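Local structure of 5' nucleotidase family protein (Staphylococcus aureus subsp. aureus, 4Q7F) at residues T164-H169 with T224-G229; C205-F210 with T245-R250; G439-I444 with N456-G461; A403-A408 with Q452-M457. The protein binds manganese and magnesium ions in a calcineurin-like phosphoesterase domain, which is joined to a 5'-nucleotidase C-terminal domain. All coordinates share one frame; numbering follows the deposited sequence. Where two conformers were deposited one is given.

Contact 1 (T164-H169 with T224-G229)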
# COMPACT_ATOMS: atom_id res chain seq x y z
N THR A 164 -3.36 -9.08 -6.86
CA THR A 164 -4.28 -8.08 -7.47
C THR A 164 -3.83 -7.72 -8.90
O THR A 164 -2.66 -7.40 -9.17
CB THR A 164 -4.40 -6.82 -6.60
OG1 THR A 164 -5.25 -5.84 -7.25
CG2 THR A 164 -3.02 -6.22 -6.32
N GLN A 165 -4.78 -7.78 -9.84
CA GLN A 165 -4.50 -7.49 -11.24
C GLN A 165 -4.34 -5.99 -11.51
O GLN A 165 -3.89 -5.62 -12.58
CB GLN A 165 -5.65 -8.00 -12.12
CG GLN A 165 -6.96 -7.24 -11.93
CD GLN A 165 -8.13 -7.90 -12.63
OE1 GLN A 165 -8.01 -8.36 -13.76
NE2 GLN A 165 -9.28 -7.93 -11.98
N PHE A 166 -4.63 -5.15 -10.53
CA PHE A 166 -4.74 -3.70 -10.75
C PHE A 166 -3.43 -2.92 -10.81
O PHE A 166 -3.44 -1.72 -10.94
CB PHE A 166 -5.64 -3.12 -9.65
CG PHE A 166 -6.62 -2.08 -10.11
CD1 PHE A 166 -7.66 -2.45 -10.93
CD2 PHE A 166 -6.55 -0.78 -9.65
CE1 PHE A 166 -8.60 -1.53 -11.34
CE2 PHE A 166 -7.49 0.15 -10.05
CZ PHE A 166 -8.51 -0.22 -10.91
N ILE A 167 -2.30 -3.62 -10.74
CA ILE A 167 -0.97 -3.01 -10.76
C ILE A 167 -0.73 -1.93 -11.86
O ILE A 167 -0.08 -0.92 -11.57
CB ILE A 167 0.13 -4.09 -10.72
CG1 ILE A 167 0.08 -4.81 -9.35
CG2 ILE A 167 1.50 -3.46 -10.93
CD1 ILE A 167 0.92 -6.08 -9.20
N PRO A 168 -1.23 -2.14 -13.11
CA PRO A 168 -1.07 -1.11 -14.14
C PRO A 168 -1.65 0.25 -13.78
O PRO A 168 -1.21 1.26 -14.32
CB PRO A 168 -1.81 -1.71 -15.36
CG PRO A 168 -1.62 -3.18 -15.18
CD PRO A 168 -1.78 -3.38 -13.69
N HIS A 169 -2.62 0.29 -12.87
CA HIS A 169 -3.21 1.56 -12.45
C HIS A 169 -2.37 2.30 -11.43
O HIS A 169 -2.72 3.43 -11.05
CB HIS A 169 -4.59 1.32 -11.86
CG HIS A 169 -5.60 0.82 -12.86
ND1 HIS A 169 -6.56 1.64 -13.40
CD2 HIS A 169 -5.79 -0.40 -13.40
CE1 HIS A 169 -7.30 0.94 -14.25
NE2 HIS A 169 -6.86 -0.30 -14.26
N THR A 224 -14.10 -2.33 -9.62
CA THR A 224 -13.08 -2.15 -10.66
C THR A 224 -12.26 -3.39 -11.03
O THR A 224 -11.54 -3.39 -12.02
CB THR A 224 -12.04 -1.09 -10.21
OG1 THR A 224 -11.37 -1.55 -9.03
CG2 THR A 224 -12.71 0.23 -9.91
N GLY A 225 -12.35 -4.44 -10.23
CA GLY A 225 -11.54 -5.63 -10.47
C GLY A 225 -10.26 -5.61 -9.63
O GLY A 225 -9.51 -6.60 -9.59
N GLU A 226 -9.98 -4.48 -8.98
CA GLU A 226 -8.82 -4.38 -8.09
C GLU A 226 -8.87 -5.50 -7.06
O GLU A 226 -7.88 -6.20 -6.83
CB GLU A 226 -8.79 -3.03 -7.34
CG GLU A 226 -7.72 -3.00 -6.23
CD GLU A 226 -7.68 -1.71 -5.42
OE1 GLU A 226 -6.90 -1.65 -4.44
OE2 GLU A 226 -8.41 -0.75 -5.77
N ASN A 227 -10.04 -5.64 -6.45
CA ASN A 227 -10.29 -6.63 -5.42
C ASN A 227 -11.35 -7.57 -5.92
O ASN A 227 -12.44 -7.13 -6.31
CB ASN A 227 -10.76 -5.93 -4.14
CG ASN A 227 -9.66 -5.10 -3.50
OD1 ASN A 227 -8.65 -5.65 -3.08
ND2 ASN A 227 -9.88 -3.79 -3.41
N GLU A 228 -11.02 -8.86 -5.92
CA GLU A 228 -11.92 -9.88 -6.43
C GLU A 228 -12.21 -10.99 -5.41
O GLU A 228 -12.70 -12.05 -5.78
CB GLU A 228 -11.27 -10.54 -7.65
CG GLU A 228 -10.67 -9.59 -8.67
CD GLU A 228 -10.00 -10.32 -9.82
OE1 GLU A 228 -10.69 -11.07 -10.53
OE2 GLU A 228 -8.80 -10.11 -10.05
N GLY A 229 -11.89 -10.75 -4.15
CA GLY A 229 -12.05 -11.76 -3.11
C GLY A 229 -13.46 -12.27 -2.90
O GLY A 229 -13.67 -13.47 -2.69
O HOH W 1 -7.47 -8.59 -8.40
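T164, Q165 and F166 meet G225, E226 and E228 where two loops of the calcineurin-like phosphoesterase domain lie side by side. One loop follows strand 155-163. The other leads into helix 229-236, with E228 at its N-cap position. The tight part is polar. T164 OG1 donates to E226 O at 2.7 Å, in the carbonyl plane and on a lone pair. OG1 stands anti to the backbone N (chi1 177°), which turns it to the E226 carbonyl. Q165 runs out as an extended chain, and its NE2 donates to G225 O at 2.7 Å. That bond is nearly straight, at 170°, and the acceptor lies in the plane of the Q165 amide. G225 has no side chain, so the amide can come close. A water accepts from Q165 N and also lies 2.6 Å from E228 OE2. The E228 carboxylate is held by S183 and by the backbone N of A184 and F185.

The looser side, round the partly exposed F166, is held by packing. Here the ring is sandwiched. E226 CB sits over one face, nearer the rim, with a CH-pi contact of 3.9 Å to the ring centroid. H169 CD2 covers the centre of the opposite face. The side chains of F166 and of T224, an exposed residue, cross at about a right angle. The E226 side chain runs on into the pocket of the bound (2R,3S,5R)-5-(6-amino-9H-purin-9-yl)-tetrahydro-2-(hydroxymethyl)furan-3-ol, where E226 OE1 is hydrogen-bonded to H247 NE2. At the outer end of the ring, T224 OG1 touches F166 CE1 at 3.6 Å and CZ at 3.7 Å.

Contact 2 (C205-F210 with T245-R250). With MG (magnesium ion), chain B; MN (manganese (II) ion), chain C.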
# COMPACT_ATOMS: atom_id res chain seq x y z
N CYS A 205 -3.82 -18.06 -1.50
CA CYS A 205 -3.12 -16.91 -0.90
C CYS A 205 -3.18 -15.80 -1.93
O CYS A 205 -2.41 -15.78 -2.89
CB CYS A 205 -1.69 -17.19 -0.51
SG CYS A 205 -1.50 -18.43 0.78
N TYR A 206 -4.09 -14.88 -1.70
CA TYR A 206 -4.35 -13.78 -2.60
C TYR A 206 -3.93 -12.45 -2.02
O TYR A 206 -4.44 -12.05 -0.98
CB TYR A 206 -5.86 -13.78 -2.87
CG TYR A 206 -6.42 -12.63 -3.67
CD1 TYR A 206 -5.83 -12.20 -4.86
CD2 TYR A 206 -7.61 -12.03 -3.29
CE1 TYR A 206 -6.39 -11.18 -5.61
CE2 TYR A 206 -8.18 -11.01 -4.02
CZ TYR A 206 -7.57 -10.59 -5.18
OH TYR A 206 -8.15 -9.57 -5.90
N HIS A 207 -2.97 -11.79 -2.66
CA HIS A 207 -2.62 -10.48 -2.21
C HIS A 207 -3.65 -9.54 -2.83
O HIS A 207 -3.40 -8.95 -3.86
CB HIS A 207 -1.24 -10.04 -2.60
CG HIS A 207 -0.90 -8.73 -1.98
ND1 HIS A 207 -0.35 -8.65 -0.72
CD2 HIS A 207 -1.15 -7.46 -2.36
CE1 HIS A 207 -0.21 -7.38 -0.39
NE2 HIS A 207 -0.69 -6.64 -1.36
N GLY A 208 -4.81 -9.47 -2.20
CA GLY A 208 -5.92 -8.65 -2.64
C GLY A 208 -6.96 -8.84 -1.55
O GLY A 208 -6.78 -9.68 -0.64
N GLY A 209 -8.06 -8.09 -1.65
CA GLY A 209 -9.11 -8.15 -0.63
C GLY A 209 -10.53 -8.35 -1.13
O GLY A 209 -10.77 -9.00 -2.16
N PHE A 210 -11.47 -7.76 -0.39
CA PHE A 210 -12.88 -7.93 -0.66
C PHE A 210 -13.53 -6.65 -1.12
O PHE A 210 -13.41 -5.60 -0.48
CB PHE A 210 -13.58 -8.48 0.59
CG PHE A 210 -12.94 -9.73 1.11
CD1 PHE A 210 -13.05 -10.91 0.39
CD2 PHE A 210 -12.18 -9.72 2.26
CE1 PHE A 210 -12.44 -12.07 0.83
CE2 PHE A 210 -11.55 -10.88 2.71
CZ PHE A 210 -11.68 -12.05 1.99
N THR A 245 -5.92 -13.51 2.49
CA THR A 245 -5.99 -12.24 1.79
C THR A 245 -5.09 -11.17 2.41
O THR A 245 -4.51 -11.37 3.47
CB THR A 245 -7.44 -11.73 1.72
OG1 THR A 245 -7.94 -11.46 3.03
CG2 THR A 245 -8.32 -12.72 1.03
N GLY A 246 -4.99 -10.02 1.75
CA GLY A 246 -4.16 -8.92 2.24
C GLY A 246 -4.53 -7.67 1.48
O GLY A 246 -5.71 -7.49 1.13
N HIS A 247 -3.54 -6.80 1.24
CA HIS A 247 -3.68 -5.60 0.42
C HIS A 247 -4.48 -4.45 0.98
O HIS A 247 -4.08 -3.29 0.84
CB HIS A 247 -4.24 -5.97 -0.96
CG HIS A 247 -4.38 -4.82 -1.91
ND1 HIS A 247 -3.29 -4.11 -2.36
CD2 HIS A 247 -5.46 -4.28 -2.52
CE1 HIS A 247 -3.70 -3.18 -3.20
NE2 HIS A 247 -5.01 -3.26 -3.31
N GLN A 248 -5.63 -4.75 1.58
CA GLN A 248 -6.47 -3.72 2.14
C GLN A 248 -6.09 -3.36 3.57
O GLN A 248 -6.61 -2.38 4.09
CB GLN A 248 -7.94 -4.15 2.06
CG GLN A 248 -8.49 -4.28 0.65
CD GLN A 248 -9.93 -4.81 0.66
OE1 GLN A 248 -10.23 -5.76 1.38
NE2 GLN A 248 -10.81 -4.20 -0.12
N HIS A 249 -5.20 -4.14 4.20
CA HIS A 249 -4.75 -3.87 5.57
C HIS A 249 -5.87 -3.99 6.61
O HIS A 249 -5.84 -3.36 7.67
CB HIS A 249 -4.14 -2.48 5.66
CG HIS A 249 -2.97 -2.27 4.76
ND1 HIS A 249 -2.19 -1.14 4.83
CD2 HIS A 249 -2.40 -3.07 3.84
CE1 HIS A 249 -1.22 -1.23 3.93
NE2 HIS A 249 -1.30 -2.41 3.35
N ARG A 250 -6.88 -4.78 6.28
CA ARG A 250 -7.99 -5.00 7.19
C ARG A 250 -7.70 -6.21 8.08
O ARG A 250 -6.82 -7.01 7.76
CB ARG A 250 -9.24 -5.27 6.37
CG ARG A 250 -9.61 -4.10 5.48
CD ARG A 250 -10.60 -4.53 4.42
NE ARG A 250 -11.90 -4.79 5.00
CZ ARG A 250 -12.96 -5.17 4.30
NH1 ARG A 250 -12.87 -5.38 3.00
NH2 ARG A 250 -14.11 -5.38 4.93
MG MG B . -0.91 -4.10 -1.56
MN MN C . 0.01 -3.10 1.51
O HOH W 2 -15.57 -5.59 1.77
O HOH W 3 -1.58 -2.52 0.01
O HOH W 4 0.05 -0.75 0.85
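H207 and H247 close on the same magnesium ion with different ring nitrogens. H207 NE2 lies 2.6 Å and H247 ND1 2.5 Å from the magnesium. The ion lies in the plane of each ring, at its edge. H247 CG stands anti to the backbone N (chi1 -178°), which puts CG 3.6 Å from the magnesium. The two side chains cross at about a right angle, and H207 NE2 touches H247 CB. D72 and N109 complete the magnesium site. Each histidine has its second nitrogen held too, H207 ND1 by N70 O and that of H247 by E226.

H249 NE2 binds the manganese ion at 2.4 Å. A water lies 2.3 Å from both metals, and it donates to H247 O. D27, H29 and D72 are the other protein ligands of the manganese.

G246 to H249 read Gly-His-Gln-His, the GHxH signature of the calcineurin-like metallophosphoesterases. The loop starts just past strand 242-244 and packs on the end of the parallel neighbour 201-207, where H207 centres an inverse gamma turn. G246 N donates to G208 O at 3.0 Å, nearly straight at 171°.

Farther from the metals, the Q248 amide grips the backbone of F210 at two points. OE1 accepts from F210 N at 2.9 Å, and NE2 donates to F210 O at 3.0 Å. R250 NH1 reaches OE1 as well, from the opposite face of the amide plane to F210 N. A second water links R250 NH1 to F210 O. Beside this pair T245 CG2 packs against F210 CZ, and T245 OG1 is hydrogen-bonded to I262 O.

Contact 3 (G439-I444 with N456-G461)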
# COMPACT_ATOMS: atom_id res chain seq x y z
N GLY A 439 -1.53 26.60 -7.88
CA GLY A 439 -1.50 27.27 -9.15
C GLY A 439 -2.89 27.55 -9.65
O GLY A 439 -3.06 28.32 -10.58
N VAL A 440 -3.88 26.91 -9.02
CA VAL A 440 -5.27 27.10 -9.37
C VAL A 440 -6.04 27.33 -8.08
O VAL A 440 -5.82 26.61 -7.11
CB VAL A 440 -5.86 25.90 -10.15
CG1 VAL A 440 -5.75 24.60 -9.38
CG2 VAL A 440 -7.31 26.12 -10.53
N SER A 441 -6.89 28.36 -8.06
CA SER A 441 -7.73 28.65 -6.93
C SER A 441 -9.12 28.13 -7.26
O SER A 441 -9.51 28.10 -8.43
CB SER A 441 -7.75 30.15 -6.59
OG SER A 441 -8.34 30.89 -7.61
N TYR A 442 -9.86 27.73 -6.23
CA TYR A 442 -11.18 27.11 -6.39
C TYR A 442 -11.97 27.05 -5.09
O TYR A 442 -11.43 27.20 -4.00
CB TYR A 442 -11.02 25.68 -6.96
CG TYR A 442 -10.06 24.81 -6.17
CD1 TYR A 442 -8.68 24.93 -6.35
CD2 TYR A 442 -10.51 23.84 -5.27
CE1 TYR A 442 -7.78 24.13 -5.63
CE2 TYR A 442 -9.62 23.04 -4.56
CZ TYR A 442 -8.26 23.19 -4.74
OH TYR A 442 -7.37 22.39 -4.03
N THR A 443 -13.26 26.80 -5.25
CA THR A 443 -14.19 26.72 -4.17
C THR A 443 -14.89 25.38 -4.32
O THR A 443 -15.36 25.03 -5.41
CB THR A 443 -15.27 27.81 -4.28
OG1 THR A 443 -14.67 29.11 -4.21
CG2 THR A 443 -16.28 27.67 -3.15
N ILE A 444 -14.90 24.60 -3.24
CA ILE A 444 -15.61 23.33 -3.21
C ILE A 444 -16.87 23.50 -2.38
O ILE A 444 -16.79 23.95 -1.24
CB ILE A 444 -14.74 22.20 -2.61
CG1 ILE A 444 -13.56 21.87 -3.54
CG2 ILE A 444 -15.60 20.97 -2.42
CD1 ILE A 444 -12.56 20.85 -2.95
N ASN A 456 -15.66 28.65 -9.16
CA ASN A 456 -14.72 29.77 -9.14
C ASN A 456 -13.27 29.43 -9.53
O ASN A 456 -12.34 30.03 -8.98
CB ASN A 456 -14.74 30.38 -7.73
CG ASN A 456 -16.14 30.71 -7.25
OD1 ASN A 456 -16.59 30.18 -6.22
ND2 ASN A 456 -16.87 31.56 -8.01
N MSE A 457 -13.08 28.53 -10.50
CA MSE A 457 -11.71 28.12 -10.87
C MSE A 457 -10.96 29.23 -11.56
O MSE A 457 -11.45 29.80 -12.51
CB MSE A 457 -11.72 26.91 -11.80
CG MSE A 457 -12.12 25.63 -11.11
SE MSE A 457 -11.92 24.16 -12.41
CE MSE A 457 -9.98 24.24 -12.61
N MSE A 458 -9.74 29.52 -11.10
CA MSE A 458 -8.94 30.58 -11.69
C MSE A 458 -7.50 30.20 -11.72
O MSE A 458 -6.95 29.74 -10.72
CB MSE A 458 -9.03 31.89 -10.90
CG MSE A 458 -10.46 32.38 -10.77
SE MSE A 458 -11.04 33.26 -12.43
CE MSE A 458 -10.36 35.04 -11.95
N ILE A 459 -6.87 30.45 -12.86
CA ILE A 459 -5.45 30.18 -13.09
C ILE A 459 -4.84 31.50 -13.54
O ILE A 459 -5.07 31.94 -14.66
CB ILE A 459 -5.26 29.05 -14.13
CG1 ILE A 459 -5.89 27.77 -13.59
CG2 ILE A 459 -3.77 28.83 -14.43
CD1 ILE A 459 -5.94 26.62 -14.57
N GLN A 460 -4.12 32.17 -12.65
CA GLN A 460 -3.45 33.46 -12.94
C GLN A 460 -4.39 34.59 -13.42
O GLN A 460 -4.26 35.10 -14.55
CB GLN A 460 -2.30 33.26 -13.93
CG GLN A 460 -1.19 32.36 -13.40
CD GLN A 460 -0.06 32.16 -14.39
OE1 GLN A 460 -0.12 32.63 -15.53
NE2 GLN A 460 0.99 31.47 -13.95
N GLY A 461 -5.32 34.97 -12.54
CA GLY A 461 -6.23 36.08 -12.78
C GLY A 461 -7.27 35.84 -13.85
O GLY A 461 -8.09 36.73 -14.15
O HOH W 5 -10.67 31.22 -7.09
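S441 and M458 pair across an antiparallel beta hairpin in the C-terminal domain, made of strands 441-445 and 454-459. The axes of 441-444 and 456-459 approach to 4.8 Å, with directions 166° from one another. S441 N donates to M458 O at 3.0 Å, and M458 N returns a bond to S441 O at the same distance. S441 OG lies 3.5 Å from M458 CB on their shared face. T443 pairs next with S455, so one more residue separates the bonded positions on strand 454-459 than on its partner. This is a beta bulge, with N456 in it at positive phi. N456 points its CB toward the partner strand, and T443 OG1 donates to N456 OD1 at 3.0 Å.

The other face is apolar. V440 CG2, anti to its backbone N, is the branch that meets I459 CG1 at 3.8 Å and the CE methyl of selenomethionine M457 at 3.9 Å.

Strand 522-526 flanks 441-445 on its other side, and the Y442 ring meets F523 there. M457 packs on helix 397-408, while V440 and I459 both touch V359 of strand 359-363.

Contact 4 (A403-A408 with Q452-M457)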
# COMPACT_ATOMS: atom_id res chain seq x y z
N ALA A 403 -10.61 16.39 -12.32
CA ALA A 403 -9.67 15.93 -11.31
C ALA A 403 -10.01 16.62 -9.98
O ALA A 403 -10.07 15.97 -8.98
CB ALA A 403 -8.25 16.24 -11.72
N ILE A 404 -10.31 17.91 -10.00
CA ILE A 404 -10.62 18.59 -8.72
C ILE A 404 -11.96 18.05 -8.19
O ILE A 404 -12.13 17.96 -6.99
CB ILE A 404 -10.62 20.13 -8.84
CG1 ILE A 404 -9.25 20.63 -9.30
CG2 ILE A 404 -10.90 20.77 -7.49
CD1 ILE A 404 -9.18 22.11 -9.66
N GLU A 405 -12.89 17.69 -9.07
CA GLU A 405 -14.17 17.13 -8.61
C GLU A 405 -13.92 15.74 -7.96
O GLU A 405 -14.61 15.35 -7.01
CB GLU A 405 -15.14 17.00 -9.78
CG GLU A 405 -15.65 18.33 -10.35
CD GLU A 405 -16.67 19.03 -9.46
OE1 GLU A 405 -16.93 18.54 -8.36
OE2 GLU A 405 -17.23 20.12 -9.86
N ARG A 406 -12.93 15.01 -8.45
CA ARG A 406 -12.64 13.68 -7.87
C ARG A 406 -12.16 13.88 -6.43
O ARG A 406 -12.70 13.27 -5.52
CB ARG A 406 -11.64 12.91 -8.70
CG ARG A 406 -11.03 11.67 -8.02
CD ARG A 406 -12.05 10.68 -7.47
NE ARG A 406 -11.37 9.57 -6.78
CZ ARG A 406 -11.94 8.77 -5.88
NH1 ARG A 406 -13.23 8.93 -5.53
NH2 ARG A 406 -11.22 7.81 -5.32
N SER A 407 -11.19 14.78 -6.24
CA SER A 407 -10.70 15.12 -4.91
C SER A 407 -11.85 15.60 -4.03
O SER A 407 -11.90 15.21 -2.89
CB SER A 407 -9.61 16.19 -4.97
OG SER A 407 -8.53 15.78 -5.80
N ALA A 408 -12.73 16.48 -4.54
CA ALA A 408 -13.86 17.02 -3.77
C ALA A 408 -14.83 15.95 -3.24
O ALA A 408 -15.62 16.21 -2.31
CB ALA A 408 -14.63 18.12 -4.58
N GLN A 452 -20.15 18.13 -9.38
CA GLN A 452 -20.49 19.52 -9.68
C GLN A 452 -20.32 20.44 -8.48
O GLN A 452 -21.02 21.44 -8.32
CB GLN A 452 -21.88 19.64 -10.29
CG GLN A 452 -23.02 19.23 -9.40
CD GLN A 452 -24.31 19.17 -10.17
OE1 GLN A 452 -25.13 20.10 -10.11
NE2 GLN A 452 -24.47 18.13 -10.97
N ARG A 453 -19.29 20.14 -7.70
CA ARG A 453 -18.97 20.84 -6.48
C ARG A 453 -17.90 21.89 -6.63
O ARG A 453 -17.69 22.65 -5.69
CB ARG A 453 -18.44 19.83 -5.43
CG ARG A 453 -19.43 18.77 -4.96
CD ARG A 453 -18.81 17.81 -3.95
NE ARG A 453 -19.84 17.02 -3.25
CZ ARG A 453 -19.59 16.06 -2.36
NH1 ARG A 453 -18.36 15.77 -2.01
NH2 ARG A 453 -20.59 15.43 -1.78
N VAL A 454 -17.16 21.89 -7.74
CA VAL A 454 -16.05 22.82 -7.91
C VAL A 454 -16.53 24.09 -8.65
O VAL A 454 -17.12 23.99 -9.68
CB VAL A 454 -14.90 22.18 -8.68
CG1 VAL A 454 -13.76 23.17 -8.87
CG2 VAL A 454 -14.39 20.94 -7.94
N SER A 455 -16.26 25.25 -8.04
CA SER A 455 -16.65 26.55 -8.56
C SER A 455 -15.49 27.53 -8.47
O SER A 455 -14.48 27.27 -7.80
CB SER A 455 -17.80 27.11 -7.72
OG SER A 455 -18.99 26.39 -7.94
N ASN A 456 -15.66 28.65 -9.16
CA ASN A 456 -14.72 29.77 -9.14
C ASN A 456 -13.27 29.43 -9.53
O ASN A 456 -12.34 30.03 -8.98
CB ASN A 456 -14.74 30.38 -7.73
CG ASN A 456 -16.14 30.71 -7.25
OD1 ASN A 456 -16.59 30.18 -6.22
ND2 ASN A 456 -16.87 31.56 -8.01
N MSE A 457 -13.08 28.53 -10.50
CA MSE A 457 -11.71 28.12 -10.87
C MSE A 457 -10.96 29.23 -11.56
O MSE A 457 -11.45 29.80 -12.51
CB MSE A 457 -11.72 26.91 -11.80
CG MSE A 457 -12.12 25.63 -11.11
SE MSE A 457 -11.92 24.16 -12.41
CE MSE A 457 -9.98 24.24 -12.61
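The E405 carboxylate takes two backbone N-H groups of the segment 452-457 and has V454 CG2 over one face, 3.3 Å from CD. At its edge, OE1 accepts from R453 N at 2.9 Å through its syn lone pair. OE2 is met by V454 N at 2.8 Å, from above the plane and on the side of V454 CG2. The E405 chain bends at chi2 (-74°), which brings CD back to this strand start. K401 forms a salt bridge with OE2. At the edge of the R453 guanidinium, NH1 donates to A408 O at 2.8 Å, in the guanidinium plane. NH1 also bonds F411 O, and NE bonds R448 O, so this group is tied to three carbonyls.

Next to these bonds is an apolar row. I404 CG2 packs on V454 CG2 at 3.5 Å, the two side chains crossing at about a right angle. I404 CD1 meets M457 CE tip to tip at 3.7 Å. A408 CB closes the row beside V454 CG2. The helix and strand axes pass 9.3 Å apart at 133°. This is alpha/beta packing, with helix 397-408 laid on one face of the hairpin sheet in the C-terminal domain.

The four contacts form two pairs, one in each domain. Contacts 1 and 2 lie in the phosphoesterase domain, with centres 11 Å apart. Their segments alternate along the chain, and they touch where E226 OE1 meets H247 NE2 and where G229 N meets G209 O. Contact 1 thus reaches the metal site of contact 2. Contacts 3 and 4 come later, in the C-terminal domain, with centres 10 Å apart. They share N456 and M457 on strand 454-459: one pairs that strand within its sheet, the other covers it with helix 397-408. Their centres lie about 39 Å and 32 Å from that of contact 2, and they include no residue of either metal site.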